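Local coordinates for GTPase activator-like protein (Chaetomium thermophilum, PDB 5HIU) that forms the N-terminal helical part of TSC2, a protein that probably acts as a GTPase activator within the tuberous sclerosis complex, at residues G34-R39 and K66-P71; P141-W146 and A189-V194; I275-R278 and S284-R287; R294-N299 and N303-T308; L432-L437 and M452-R457. All coordinates share one frame; numbering follows the deposited sequence.

Overall arrangement
The five contacts follow one another along an all-helical, elongated chain; none nests in or crosses another. Contact 1 closes first, near the N terminus, tying the start of helix 36-52 to the loop before helix 75-89. Contact 2 then pairs helices 139-163 and 179-198 near the centre of the chain. Contact 3 closes the short turn from helix 266-277 into helix 281-294, and contact 4 folds the loop leaving helix 281-294 against the start of helix 302-322; their nearest atoms are about 6 Å apart. Contact 5 joins helices 423-441 and 448-459 at the C-terminal end, its centre about 82 Å from that of contact 1.

Contact 1: G34-R39 and K66-P71; sequences GHLSER and KDMIHP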
# COMPACT_ATOMS: atom_id res chain seq x y z
N GLY A 34 -29.81 10.51 37.20
CA GLY A 34 -29.31 11.79 37.71
C GLY A 34 -29.57 12.91 36.73
O GLY A 34 -29.89 12.66 35.56
N HIS A 35 -29.48 14.16 37.19
CA HIS A 35 -29.44 15.29 36.28
C HIS A 35 -28.13 15.17 35.51
O HIS A 35 -27.17 14.60 36.01
CB HIS A 35 -29.50 16.62 37.02
CG HIS A 35 -30.71 16.77 37.89
ND1 HIS A 35 -32.00 16.75 37.40
CD2 HIS A 35 -30.82 16.98 39.23
CE1 HIS A 35 -32.85 16.92 38.39
NE2 HIS A 35 -32.16 17.06 39.51
N LEU A 36 -28.08 15.71 34.31
CA LEU A 36 -26.96 15.43 33.42
C LEU A 36 -25.60 15.54 34.11
O LEU A 36 -24.74 14.68 33.93
CB LEU A 36 -27.00 16.32 32.19
CG LEU A 36 -25.92 15.98 31.16
CD1 LEU A 36 -25.85 14.48 30.91
CD2 LEU A 36 -26.17 16.70 29.84
N SER A 37 -25.40 16.59 34.90
CA SER A 37 -24.11 16.77 35.56
C SER A 37 -23.84 15.62 36.52
O SER A 37 -22.70 15.29 36.81
CB SER A 37 -24.04 18.10 36.30
OG SER A 37 -24.67 18.02 37.58
N GLU A 38 -24.90 15.02 37.04
CA GLU A 38 -24.76 13.91 37.98
C GLU A 38 -24.35 12.68 37.19
O GLU A 38 -23.51 11.91 37.65
CB GLU A 38 -26.07 13.65 38.73
CG GLU A 38 -26.62 14.89 39.42
CD GLU A 38 -27.80 14.60 40.34
OE1 GLU A 38 -28.81 14.04 39.88
OE2 GLU A 38 -27.71 14.97 41.54
N ARG A 39 -24.95 12.53 36.01
CA ARG A 39 -24.65 11.41 35.12
C ARG A 39 -23.19 11.43 34.70
O ARG A 39 -22.55 10.39 34.65
CB ARG A 39 -25.54 11.46 33.87
CG ARG A 39 -27.04 11.45 34.15
CD ARG A 39 -27.81 11.40 32.84
NE ARG A 39 -27.69 10.07 32.25
CZ ARG A 39 -27.77 9.79 30.95
NH1 ARG A 39 -27.95 10.77 30.06
NH2 ARG A 39 -27.65 8.53 30.53
N LYS A 66 -25.19 5.05 27.05
CA LYS A 66 -25.02 5.19 25.60
C LYS A 66 -25.59 6.46 24.97
O LYS A 66 -25.05 6.96 23.98
CB LYS A 66 -25.53 3.97 24.86
CG LYS A 66 -27.00 3.65 25.04
CD LYS A 66 -27.26 2.20 24.64
CE LYS A 66 -28.66 1.74 24.97
NZ LYS A 66 -29.46 1.56 23.73
N ASP A 67 -26.66 6.99 25.55
CA ASP A 67 -27.27 8.24 25.07
C ASP A 67 -26.36 9.46 25.24
O ASP A 67 -26.45 10.40 24.45
CB ASP A 67 -28.60 8.51 25.76
CG ASP A 67 -28.44 8.79 27.23
OD1 ASP A 67 -28.20 9.96 27.60
OD2 ASP A 67 -28.52 7.84 28.02
N MET A 68 -25.48 9.43 26.24
CA MET A 68 -24.57 10.56 26.52
C MET A 68 -23.52 10.80 25.41
O MET A 68 -22.91 11.86 25.36
CB MET A 68 -23.85 10.34 27.85
CG MET A 68 -24.78 10.24 29.05
SD MET A 68 -23.96 9.81 30.59
CE MET A 68 -23.13 11.36 30.95
N ILE A 69 -23.32 9.80 24.55
CA ILE A 69 -22.43 9.87 23.39
C ILE A 69 -23.04 10.65 22.25
O ILE A 69 -22.36 11.02 21.32
CB ILE A 69 -22.17 8.43 22.89
CG1 ILE A 69 -21.44 7.64 23.95
CG2 ILE A 69 -21.39 8.38 21.60
CD1 ILE A 69 -20.21 8.31 24.49
N HIS A 70 -24.34 10.92 22.31
CA HIS A 70 -25.02 11.57 21.20
C HIS A 70 -24.38 12.92 20.95
O HIS A 70 -24.02 13.62 21.90
CB HIS A 70 -26.50 11.71 21.53
CG HIS A 70 -27.35 12.08 20.36
ND1 HIS A 70 -28.00 13.28 20.26
CD2 HIS A 70 -27.65 11.39 19.23
CE1 HIS A 70 -28.67 13.33 19.12
NE2 HIS A 70 -28.48 12.19 18.48
N PRO A 71 -24.23 13.31 19.67
CA PRO A 71 -23.51 14.56 19.39
C PRO A 71 -24.18 15.83 19.92
O PRO A 71 -23.52 16.86 20.03
CB PRO A 71 -23.43 14.60 17.86
CG PRO A 71 -23.80 13.24 17.39
CD PRO A 71 -24.71 12.67 18.43
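Leu36 opens the contact with its CD1 methyl, which lies 4.1 Å from CE of Met68 as the two side chains run past each other in opposite directions. It begins helix 36-52 of this alpha-solenoid, and the partner is a short 3-10 turn in the loop between helix 59-65 and helix 75-89. Glu38 braces the helix start, its OE1 accepting the backbone N-H of the N-cap residue His35 at 2.8 Å. Arg39 then carries most of the contact. Its chain bends at chi3 (73°), and the guanidinium meets the Asp67 carboxylate end-on, one nitrogen to each oxygen, with the two planes only 16° apart. Both oxygens use syn lone pairs. NH1 of Arg39 reaches OD1 of Asp67 at 2.6 Å, nearly straight. NH2 of Arg39 reaches OD2 of Asp67 at 2.7 Å, with the acceptor somewhat tilted from the guanidinium plane. NE bonds to the carbonyl of Leu31 in the preceding helix, which, with the two bonds to Asp67, should limit rotation of the guanidinium. Met68, which also packs on Ser81 of helix 75-89, lies over one guanidinium face toward its rim, its CG 3.4 Å from Arg39 NH1.

Contact 2: P141-W146 and A189-V194; sequences PLLTLW and ALVKDV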
# COMPACT_ATOMS: atom_id res chain seq x y z
N PRO A 141 -17.10 -2.69 5.56
CA PRO A 141 -17.69 -1.47 5.05
C PRO A 141 -17.52 -0.29 5.98
O PRO A 141 -17.40 0.85 5.51
CB PRO A 141 -19.17 -1.83 4.93
CG PRO A 141 -19.16 -3.29 4.63
CD PRO A 141 -18.03 -3.83 5.45
N LEU A 142 -17.52 -0.55 7.28
CA LEU A 142 -17.33 0.50 8.24
C LEU A 142 -15.90 1.03 8.16
O LEU A 142 -15.70 2.25 8.12
CB LEU A 142 -17.62 0.03 9.65
CG LEU A 142 -17.26 1.13 10.66
CD1 LEU A 142 -18.39 2.13 10.74
CD2 LEU A 142 -16.90 0.56 12.03
N LEU A 143 -14.92 0.12 8.14
CA LEU A 143 -13.50 0.54 8.04
C LEU A 143 -13.27 1.37 6.80
O LEU A 143 -12.57 2.39 6.83
CB LEU A 143 -12.56 -0.66 7.99
CG LEU A 143 -12.56 -1.56 9.22
CD1 LEU A 143 -11.73 -2.79 8.93
CD2 LEU A 143 -12.08 -0.85 10.47
N THR A 144 -13.83 0.93 5.69
CA THR A 144 -13.67 1.64 4.44
C THR A 144 -14.25 3.03 4.56
O THR A 144 -13.70 3.99 4.05
CB THR A 144 -14.35 0.88 3.30
OG1 THR A 144 -13.69 -0.39 3.16
CG2 THR A 144 -14.29 1.68 1.99
N LEU A 145 -15.38 3.14 5.24
CA LEU A 145 -16.01 4.44 5.43
C LEU A 145 -15.06 5.34 6.23
O LEU A 145 -14.67 6.42 5.81
CB LEU A 145 -17.32 4.24 6.16
CG LEU A 145 -18.19 5.45 6.47
CD1 LEU A 145 -18.15 6.48 5.34
CD2 LEU A 145 -19.61 4.96 6.75
N TRP A 146 -14.65 4.83 7.38
CA TRP A 146 -13.75 5.55 8.26
C TRP A 146 -12.41 5.95 7.62
O TRP A 146 -11.83 6.96 8.01
CB TRP A 146 -13.49 4.66 9.48
CG TRP A 146 -14.59 4.69 10.46
CD1 TRP A 146 -15.83 5.26 10.32
CD2 TRP A 146 -14.56 4.11 11.76
NE1 TRP A 146 -16.56 5.07 11.46
CE2 TRP A 146 -15.80 4.38 12.36
CE3 TRP A 146 -13.60 3.41 12.47
CZ2 TRP A 146 -16.11 3.95 13.63
CZ3 TRP A 146 -13.91 2.98 13.73
CH2 TRP A 146 -15.15 3.27 14.31
N ALA A 189 -3.49 0.67 11.00
CA ALA A 189 -3.11 -0.49 11.82
C ALA A 189 -4.33 -1.40 12.02
O ALA A 189 -4.22 -2.60 11.85
CB ALA A 189 -2.54 -0.07 13.17
N LEU A 190 -5.49 -0.82 12.32
CA LEU A 190 -6.70 -1.62 12.56
C LEU A 190 -7.16 -2.36 11.33
O LEU A 190 -7.64 -3.47 11.43
CB LEU A 190 -7.84 -0.75 13.07
CG LEU A 190 -9.07 -1.48 13.60
CD1 LEU A 190 -8.72 -2.31 14.82
CD2 LEU A 190 -10.14 -0.48 13.97
N VAL A 191 -7.03 -1.72 10.18
CA VAL A 191 -7.48 -2.32 8.92
C VAL A 191 -6.55 -3.49 8.58
O VAL A 191 -7.00 -4.55 8.17
CB VAL A 191 -7.44 -1.30 7.77
CG1 VAL A 191 -7.74 -1.97 6.46
CG2 VAL A 191 -8.42 -0.18 8.00
N LYS A 192 -5.25 -3.29 8.75
CA LYS A 192 -4.28 -4.37 8.60
C LYS A 192 -4.65 -5.59 9.47
O LYS A 192 -4.64 -6.71 8.99
CB LYS A 192 -2.88 -3.83 8.94
CG LYS A 192 -1.72 -4.76 8.68
CD LYS A 192 -0.48 -4.28 9.43
CE LYS A 192 0.58 -5.38 9.57
NZ LYS A 192 1.85 -4.88 10.16
N ASP A 193 -5.02 -5.37 10.73
CA ASP A 193 -5.29 -6.47 11.66
C ASP A 193 -6.61 -7.20 11.41
O ASP A 193 -6.73 -8.42 11.63
CB ASP A 193 -5.28 -5.96 13.08
CG ASP A 193 -3.91 -5.47 13.50
OD1 ASP A 193 -2.95 -5.71 12.74
OD2 ASP A 193 -3.80 -4.86 14.58
N VAL A 194 -7.60 -6.45 10.94
CA VAL A 194 -8.88 -7.03 10.67
C VAL A 194 -8.73 -7.95 9.47
O VAL A 194 -9.28 -9.03 9.45
CB VAL A 194 -9.95 -5.95 10.51
CG1 VAL A 194 -11.26 -6.55 10.04
CG2 VAL A 194 -10.18 -5.27 11.86
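Leu143 and Val191 mark the nearest backbone approach of two antiparallel helices, their CA atoms 6.7 Å apart. The axes of segments 141-146 and 189-194 come within 10.8 Å, and their N-to-C directions differ by 158°. Such near-antiparallel packing of successive long helices builds an alpha-solenoid, here between helix 139-163 and helix 179-198 near the middle of the chain. The contact is entirely apolar and buried, and it turns on one side chain, Leu143, which touches three residues of the facing helix with three different carbons. CG stands anti to the carbonyl carbon (chi1 -63°), which carries the fork of the leucine out toward the second helix. From there CD2 of Leu143 meets CD2 of Leu190 at 4.0 Å, the two leucines crossing at about a right angle. Nearer the backbone, the CB of Leu143 faces CG2 of Val191 at 4.2 Å. Because the three partners are spread over positions 190, 191 and 194, Leu143 spans a full turn of helix 179-198. Other helices enclose the pair: Val191 also packs on Leu210 of helix 204-219, while Val194 touches Met139 and Phe140 at the start of the first helix. The ring of Trp146, about a turn beyond Leu143, meets Phe115 edge-to-face and packs on Gln118 and Leu122 of helix 115-126. The third partner of Leu143 is Val194, met tip to tip: CD1 of Leu143 sits 3.9 Å from CG1 of Val194.

Contact 3: I275-R278 and S284-R287; sequences IICR and STVR
Thr285 gives up the most surface in this contact, its two branches dividing between Ile276 and Cys277. The three residues pack at the inside of a tight helix-turn-helix corner of the alpha-solenoid, where helix 266-277 ends and helix 281-294 begins after a brief turn; the CA atoms of Cys277 and Thr285 approach to 6.5 Å. The hydroxyl branch of Thr285 stands anti to the carbonyl carbon (chi1 -51°), from where OG1 donates to the carbonyl of His281 one turn earlier in its own helix. That bond satisfies the buried hydroxyl, leaving its meeting with Ile276 a plain van der Waals one: CG2 of Ile276 lies 3.6 Å from OG1 of Thr285, the side chains crossing at about a right angle. Ile276 also touches Val238 of helix 224-240 and Leu248 and Leu255 of helix 245-261. Thr285 likewise touches Ile252 of the latter helix, so the corner packs against both of these earlier helices. Cys277 packs in addition on Leu322 of helix 302-322. No hydrogen bond links the two segments, and the second branch of Thr285 completes the packing, its CG2 methyl 3.9 Å from SG of Cys277.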
# COMPACT_ATOMS: atom_id res chain seq x y z
N ILE A 275 5.41 -10.81 -3.18
CA ILE A 275 4.32 -11.68 -2.78
C ILE A 275 3.37 -11.82 -3.96
O ILE A 275 3.09 -12.93 -4.40
CB ILE A 275 3.59 -11.14 -1.54
CG1 ILE A 275 4.48 -11.30 -0.31
CG2 ILE A 275 2.27 -11.86 -1.35
CD1 ILE A 275 4.20 -10.33 0.82
N ILE A 276 2.91 -10.70 -4.50
CA ILE A 276 1.96 -10.74 -5.61
C ILE A 276 2.52 -11.54 -6.80
O ILE A 276 1.78 -12.30 -7.47
CB ILE A 276 1.60 -9.31 -6.08
CG1 ILE A 276 0.92 -8.54 -4.96
CG2 ILE A 276 0.67 -9.38 -7.30
CD1 ILE A 276 0.81 -7.06 -5.20
N CYS A 277 3.81 -11.36 -7.07
CA CYS A 277 4.45 -12.01 -8.21
C CYS A 277 4.51 -13.52 -8.06
O CYS A 277 4.31 -14.25 -9.04
CB CYS A 277 5.86 -11.45 -8.41
SG CYS A 277 5.82 -9.93 -9.38
N ARG A 278 4.75 -13.98 -6.84
CA ARG A 278 4.82 -15.40 -6.56
C ARG A 278 3.44 -16.05 -6.36
O ARG A 278 3.34 -17.15 -5.84
CB ARG A 278 5.69 -15.63 -5.33
CG ARG A 278 7.16 -15.33 -5.56
CD ARG A 278 7.94 -15.43 -4.27
NE ARG A 278 7.63 -14.28 -3.43
CZ ARG A 278 7.68 -14.26 -2.10
NH1 ARG A 278 8.02 -15.35 -1.41
NH2 ARG A 278 7.37 -13.15 -1.44
N SER A 284 -0.38 -12.68 -14.65
CA SER A 284 -1.09 -11.44 -14.95
C SER A 284 -0.23 -10.21 -14.66
O SER A 284 -0.23 -9.25 -15.44
CB SER A 284 -2.40 -11.39 -14.16
OG SER A 284 -3.29 -12.41 -14.59
N THR A 285 0.53 -10.27 -13.57
CA THR A 285 1.43 -9.17 -13.20
C THR A 285 2.50 -8.89 -14.25
O THR A 285 2.76 -7.74 -14.59
CB THR A 285 2.11 -9.48 -11.86
OG1 THR A 285 1.11 -9.84 -10.89
CG2 THR A 285 2.91 -8.27 -11.36
N VAL A 286 3.13 -9.95 -14.76
CA VAL A 286 4.14 -9.80 -15.81
C VAL A 286 3.52 -9.12 -17.03
O VAL A 286 4.05 -8.15 -17.58
CB VAL A 286 4.73 -11.17 -16.23
CG1 VAL A 286 5.57 -11.05 -17.48
CG2 VAL A 286 5.57 -11.75 -15.11
N ARG A 287 2.39 -9.68 -17.46
CA ARG A 287 1.60 -9.16 -18.57
C ARG A 287 1.25 -7.68 -18.39
O ARG A 287 1.39 -6.88 -19.33
CB ARG A 287 0.33 -10.00 -18.66
CG ARG A 287 -0.68 -9.59 -19.72
CD ARG A 287 -1.46 -10.81 -20.22
NE ARG A 287 -1.81 -11.73 -19.14
CZ ARG A 287 -2.98 -11.76 -18.51
NH1 ARG A 287 -3.97 -10.93 -18.83
NH2 ARG A 287 -3.17 -12.65 -17.53

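Contact 4: R294-N299 and N303-T308; sequences RSYSPN and NREKDT
Tyr296 and Thr308 make the closest apolar touch: the CG2 methyl of Thr308 meets the ring at its edge, in the ring plane, 3.5 Å from CD1 of Tyr296. Farther along the same ring, the phenol oxygen OH of Tyr296 comes to 4.1 Å from CG of Glu305, a packing contact with an aliphatic part of the glutamate. Tyr296 reaches both residues because CG is anti to the backbone N (chi1 177°), which swings the ring across toward the helix. Asn299 makes the second group of contacts. Its amide packs alongside CB and CG of Arg304, ND2 of Asn299 lying 3.3 Å from CB of Arg304, whereas the guanidinium leads away. The carbonyl O of Asn299 sits beside the extended Glu305 side chain without a hydrogen bond, since both oxygens there are acceptors. All of this belongs to a connection of the alpha-solenoid: the loop after helix 281-294 turns back along the first turns of helix 302-322 at the protein surface. Asp301, in the bend between the segments, probably helps to hold them. Its backbone N-H goes to OD1 of Asn299, closing an Asx turn, and its carboxylate OD1 receives weak bonds from the backbone N atoms of Asn303 and Arg304. At the far end of the loop, the hydroxyl of Ser295 bonds to the carbonyl of Asp291.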
# COMPACT_ATOMS: atom_id res chain seq x y z
N ARG A 294 4.32 -2.17 -23.58
CA ARG A 294 3.62 -2.49 -24.84
C ARG A 294 2.47 -1.52 -25.13
O ARG A 294 2.45 -0.91 -26.19
CB ARG A 294 3.10 -3.94 -24.85
N SER A 295 1.52 -1.37 -24.20
CA SER A 295 0.48 -0.31 -24.26
C SER A 295 1.01 1.07 -24.67
O SER A 295 0.30 1.81 -25.34
CB SER A 295 -0.23 -0.10 -22.91
OG SER A 295 -0.45 -1.32 -22.23
N TYR A 296 2.23 1.42 -24.23
CA TYR A 296 2.72 2.79 -24.35
C TYR A 296 2.43 3.37 -25.76
O TYR A 296 2.37 2.64 -26.75
CB TYR A 296 4.21 2.94 -23.96
CG TYR A 296 4.71 4.36 -24.17
CD1 TYR A 296 4.31 5.38 -23.32
CD2 TYR A 296 5.50 4.70 -25.25
CE1 TYR A 296 4.71 6.70 -23.53
CE2 TYR A 296 5.91 6.01 -25.46
CZ TYR A 296 5.51 7.02 -24.60
OH TYR A 296 5.90 8.35 -24.82
N SER A 297 2.20 4.67 -25.82
CA SER A 297 2.11 5.37 -27.10
C SER A 297 2.35 6.86 -26.83
O SER A 297 1.58 7.49 -26.09
CB SER A 297 0.76 5.12 -27.78
OG SER A 297 0.89 5.10 -29.18
N PRO A 298 3.44 7.41 -27.40
CA PRO A 298 3.78 8.83 -27.22
C PRO A 298 2.61 9.81 -27.53
O PRO A 298 2.24 10.02 -28.70
CB PRO A 298 4.96 9.04 -28.19
CG PRO A 298 5.48 7.68 -28.53
CD PRO A 298 4.37 6.70 -28.32
N ASN A 299 2.05 10.41 -26.47
CA ASN A 299 0.84 11.23 -26.54
C ASN A 299 1.12 12.75 -26.53
O ASN A 299 1.80 13.24 -25.62
CB ASN A 299 -0.07 10.90 -25.34
CG ASN A 299 -1.50 11.39 -25.51
OD1 ASN A 299 -1.78 12.39 -26.17
ND2 ASN A 299 -2.43 10.68 -24.88
N ASN A 303 0.10 15.67 -19.94
CA ASN A 303 -0.45 15.05 -18.72
C ASN A 303 -0.51 13.51 -18.88
O ASN A 303 -0.17 12.76 -17.96
CB ASN A 303 -1.83 15.61 -18.35
CG ASN A 303 -1.77 17.07 -17.90
OD1 ASN A 303 -1.11 17.40 -16.91
ND2 ASN A 303 -2.49 17.95 -18.60
N ARG A 304 -0.90 13.06 -20.08
CA ARG A 304 -0.89 11.63 -20.43
C ARG A 304 0.54 11.13 -20.56
O ARG A 304 0.96 10.27 -19.78
CB ARG A 304 -1.64 11.38 -21.76
CG ARG A 304 -3.06 11.90 -21.81
CD ARG A 304 -4.01 11.10 -20.94
NE ARG A 304 -5.40 11.46 -21.22
CZ ARG A 304 -6.47 10.81 -20.77
NH1 ARG A 304 -6.34 9.72 -20.01
NH2 ARG A 304 -7.68 11.25 -21.11
N GLU A 305 1.29 11.68 -21.52
CA GLU A 305 2.69 11.28 -21.75
C GLU A 305 3.35 10.96 -20.41
O GLU A 305 3.96 9.92 -20.26
CB GLU A 305 3.47 12.37 -22.52
CG GLU A 305 4.74 11.91 -23.27
CD GLU A 305 5.28 12.96 -24.29
OE1 GLU A 305 4.86 14.14 -24.26
OE2 GLU A 305 6.15 12.61 -25.14
N LYS A 306 3.18 11.83 -19.42
CA LYS A 306 3.80 11.60 -18.12
C LYS A 306 3.05 10.56 -17.29
O LYS A 306 3.69 9.76 -16.59
CB LYS A 306 3.89 12.89 -17.32
CG LYS A 306 5.26 13.07 -16.67
CD LYS A 306 5.80 14.45 -17.00
CE LYS A 306 7.27 14.57 -16.66
NZ LYS A 306 7.50 15.89 -16.00
N ASP A 307 1.72 10.58 -17.35
CA ASP A 307 0.91 9.56 -16.67
C ASP A 307 1.36 8.16 -17.07
O ASP A 307 1.58 7.31 -16.20
CB ASP A 307 -0.59 9.74 -16.97
CG ASP A 307 -1.28 10.71 -16.01
OD1 ASP A 307 -0.88 10.78 -14.83
OD2 ASP A 307 -2.23 11.39 -16.45
N THR A 308 1.51 7.92 -18.37
CA THR A 308 1.96 6.62 -18.86
C THR A 308 3.47 6.40 -18.68
O THR A 308 3.89 5.26 -18.46
CB THR A 308 1.60 6.42 -20.34
OG1 THR A 308 0.21 6.71 -20.54
CG2 THR A 308 1.90 4.98 -20.78

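Contact 5: L432-L437 and M452-R457; sequences LRVENL and MKFLIR
Glu435 and Leu455 bring two antiparallel helices together, their CA atoms 7.9 Å apart, while the axes of segments 432-437 and 452-457 approach to 10.4 Å with 144° between their directions. Val434 carries most of the contact from the first helix, each of its methyls having a partner of its own. CG1 of Val434 sits 3.7 Å from CD1 of Leu455, the two side chains sliding past each other in opposite directions. CG2 of Val434, on the other branch, approaches the Phe454 ring obliquely, 4.2 Å from CE2 of Phe454. The split follows from the valine torsion (chi1 168°), which sets CG1 anti to the backbone N and CG2 anti to the carbonyl carbon, fanned over two consecutive residues of the facing helix. Leu455 also extends its second methyl, CD2, toward CB of Glu435 at 4.4 Å, where the aliphatic start of the glutamate borders the apolar patch. These helices, 423-441 and 448-459, form the last antiparallel helical hairpin of the modelled alpha-solenoid, with helix 383-391 packed against it. Phe386 of that helix stacks on the ring of Phe454 and touches Val434 as well, so the aromatic lies between its own hairpin and the preceding helix. Leu430 and Ile431, a turn earlier on helix 423-441, add to the setting of Phe454. The polar links to the surroundings run elsewhere: Arg457 forms a salt bridge with Glu383, and NE of Arg433 bonds to the carbonyl of Phe366.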
# COMPACT_ATOMS: atom_id res chain seq x y z
N LEU A 432 31.70 -3.13 -21.55
CA LEU A 432 32.66 -3.95 -20.82
C LEU A 432 32.17 -5.39 -20.70
O LEU A 432 32.93 -6.33 -20.93
CB LEU A 432 32.98 -3.37 -19.43
CG LEU A 432 34.15 -4.05 -18.70
CD1 LEU A 432 35.47 -3.85 -19.43
CD2 LEU A 432 34.28 -3.56 -17.27
N ARG A 433 30.90 -5.55 -20.35
CA ARG A 433 30.30 -6.87 -20.18
C ARG A 433 30.22 -7.67 -21.48
O ARG A 433 30.60 -8.84 -21.51
CB ARG A 433 28.91 -6.76 -19.57
CG ARG A 433 28.23 -8.09 -19.30
CD ARG A 433 29.05 -9.01 -18.41
NE ARG A 433 28.33 -10.24 -18.11
CZ ARG A 433 28.86 -11.32 -17.55
NH1 ARG A 433 30.13 -11.35 -17.19
NH2 ARG A 433 28.10 -12.39 -17.33
N VAL A 434 29.72 -7.04 -22.55
CA VAL A 434 29.60 -7.69 -23.85
C VAL A 434 30.98 -8.05 -24.37
O VAL A 434 31.20 -9.08 -25.00
CB VAL A 434 28.92 -6.77 -24.86
CG1 VAL A 434 29.06 -7.32 -26.28
CG2 VAL A 434 27.45 -6.59 -24.51
N GLU A 435 31.91 -7.14 -24.10
CA GLU A 435 33.31 -7.34 -24.39
C GLU A 435 33.85 -8.57 -23.66
O GLU A 435 34.53 -9.39 -24.26
CB GLU A 435 34.04 -6.09 -23.96
CG GLU A 435 35.52 -6.06 -24.21
CD GLU A 435 36.07 -4.67 -23.98
OE1 GLU A 435 35.63 -3.74 -24.68
OE2 GLU A 435 36.92 -4.51 -23.08
N ASN A 436 33.52 -8.69 -22.38
CA ASN A 436 33.95 -9.83 -21.58
C ASN A 436 33.35 -11.14 -22.03
O ASN A 436 34.00 -12.18 -21.95
CB ASN A 436 33.60 -9.64 -20.10
CG ASN A 436 34.59 -8.77 -19.36
OD1 ASN A 436 34.20 -7.87 -18.63
ND2 ASN A 436 35.88 -9.05 -19.53
N LEU A 437 32.09 -11.10 -22.47
CA LEU A 437 31.40 -12.32 -22.87
C LEU A 437 32.06 -12.91 -24.10
O LEU A 437 32.28 -14.11 -24.17
CB LEU A 437 29.94 -12.03 -23.16
CG LEU A 437 29.08 -11.86 -21.91
CD1 LEU A 437 27.79 -11.15 -22.29
CD2 LEU A 437 28.74 -13.17 -21.23
N MET A 452 29.43 -8.69 -31.57
CA MET A 452 30.44 -7.94 -32.29
C MET A 452 29.88 -6.77 -33.09
O MET A 452 30.44 -5.68 -33.06
CB MET A 452 31.22 -8.88 -33.18
CG MET A 452 32.35 -9.57 -32.45
SD MET A 452 33.89 -8.63 -32.62
CE MET A 452 34.62 -8.83 -31.00
N LYS A 453 28.78 -7.00 -33.80
CA LYS A 453 28.14 -5.92 -34.56
C LYS A 453 27.75 -4.77 -33.64
O LYS A 453 27.96 -3.60 -33.97
CB LYS A 453 26.93 -6.45 -35.31
CG LYS A 453 27.31 -7.34 -36.48
CD LYS A 453 26.08 -7.98 -37.11
CE LYS A 453 26.47 -9.03 -38.14
NZ LYS A 453 25.27 -9.69 -38.73
N PHE A 454 27.20 -5.12 -32.47
CA PHE A 454 26.82 -4.12 -31.48
C PHE A 454 28.00 -3.23 -31.04
O PHE A 454 27.87 -2.01 -31.01
CB PHE A 454 26.15 -4.78 -30.25
CG PHE A 454 26.11 -3.88 -29.05
CD1 PHE A 454 25.17 -2.87 -28.94
CD2 PHE A 454 27.05 -4.02 -28.04
CE1 PHE A 454 25.16 -2.03 -27.84
CE2 PHE A 454 27.04 -3.19 -26.94
CZ PHE A 454 26.09 -2.19 -26.84
N LEU A 455 29.13 -3.84 -30.70
CA LEU A 455 30.31 -3.06 -30.28
C LEU A 455 30.81 -2.12 -31.37
O LEU A 455 31.32 -1.03 -31.08
CB LEU A 455 31.44 -3.98 -29.84
CG LEU A 455 31.29 -4.71 -28.50
CD1 LEU A 455 31.66 -6.17 -28.65
CD2 LEU A 455 32.11 -4.06 -27.39
N ILE A 456 30.68 -2.53 -32.63
CA ILE A 456 31.07 -1.67 -33.74
C ILE A 456 30.17 -0.44 -33.80
O ILE A 456 30.65 0.66 -34.06
CB ILE A 456 31.07 -2.42 -35.09
CG1 ILE A 456 32.21 -3.45 -35.13
CG2 ILE A 456 31.21 -1.45 -36.26
CD1 ILE A 456 32.06 -4.51 -36.21
N ARG A 457 28.86 -0.62 -33.57
CA ARG A 457 27.92 0.51 -33.52
C ARG A 457 28.32 1.52 -32.44
O ARG A 457 28.26 2.73 -32.64
CB ARG A 457 26.49 0.05 -33.22
CG ARG A 457 25.85 -0.86 -34.26
CD ARG A 457 24.62 -1.55 -33.67
NE ARG A 457 24.23 -2.75 -34.42
CZ ARG A 457 23.36 -3.68 -34.00
NH1 ARG A 457 22.76 -3.58 -32.81
NH2 ARG A 457 23.09 -4.72 -34.78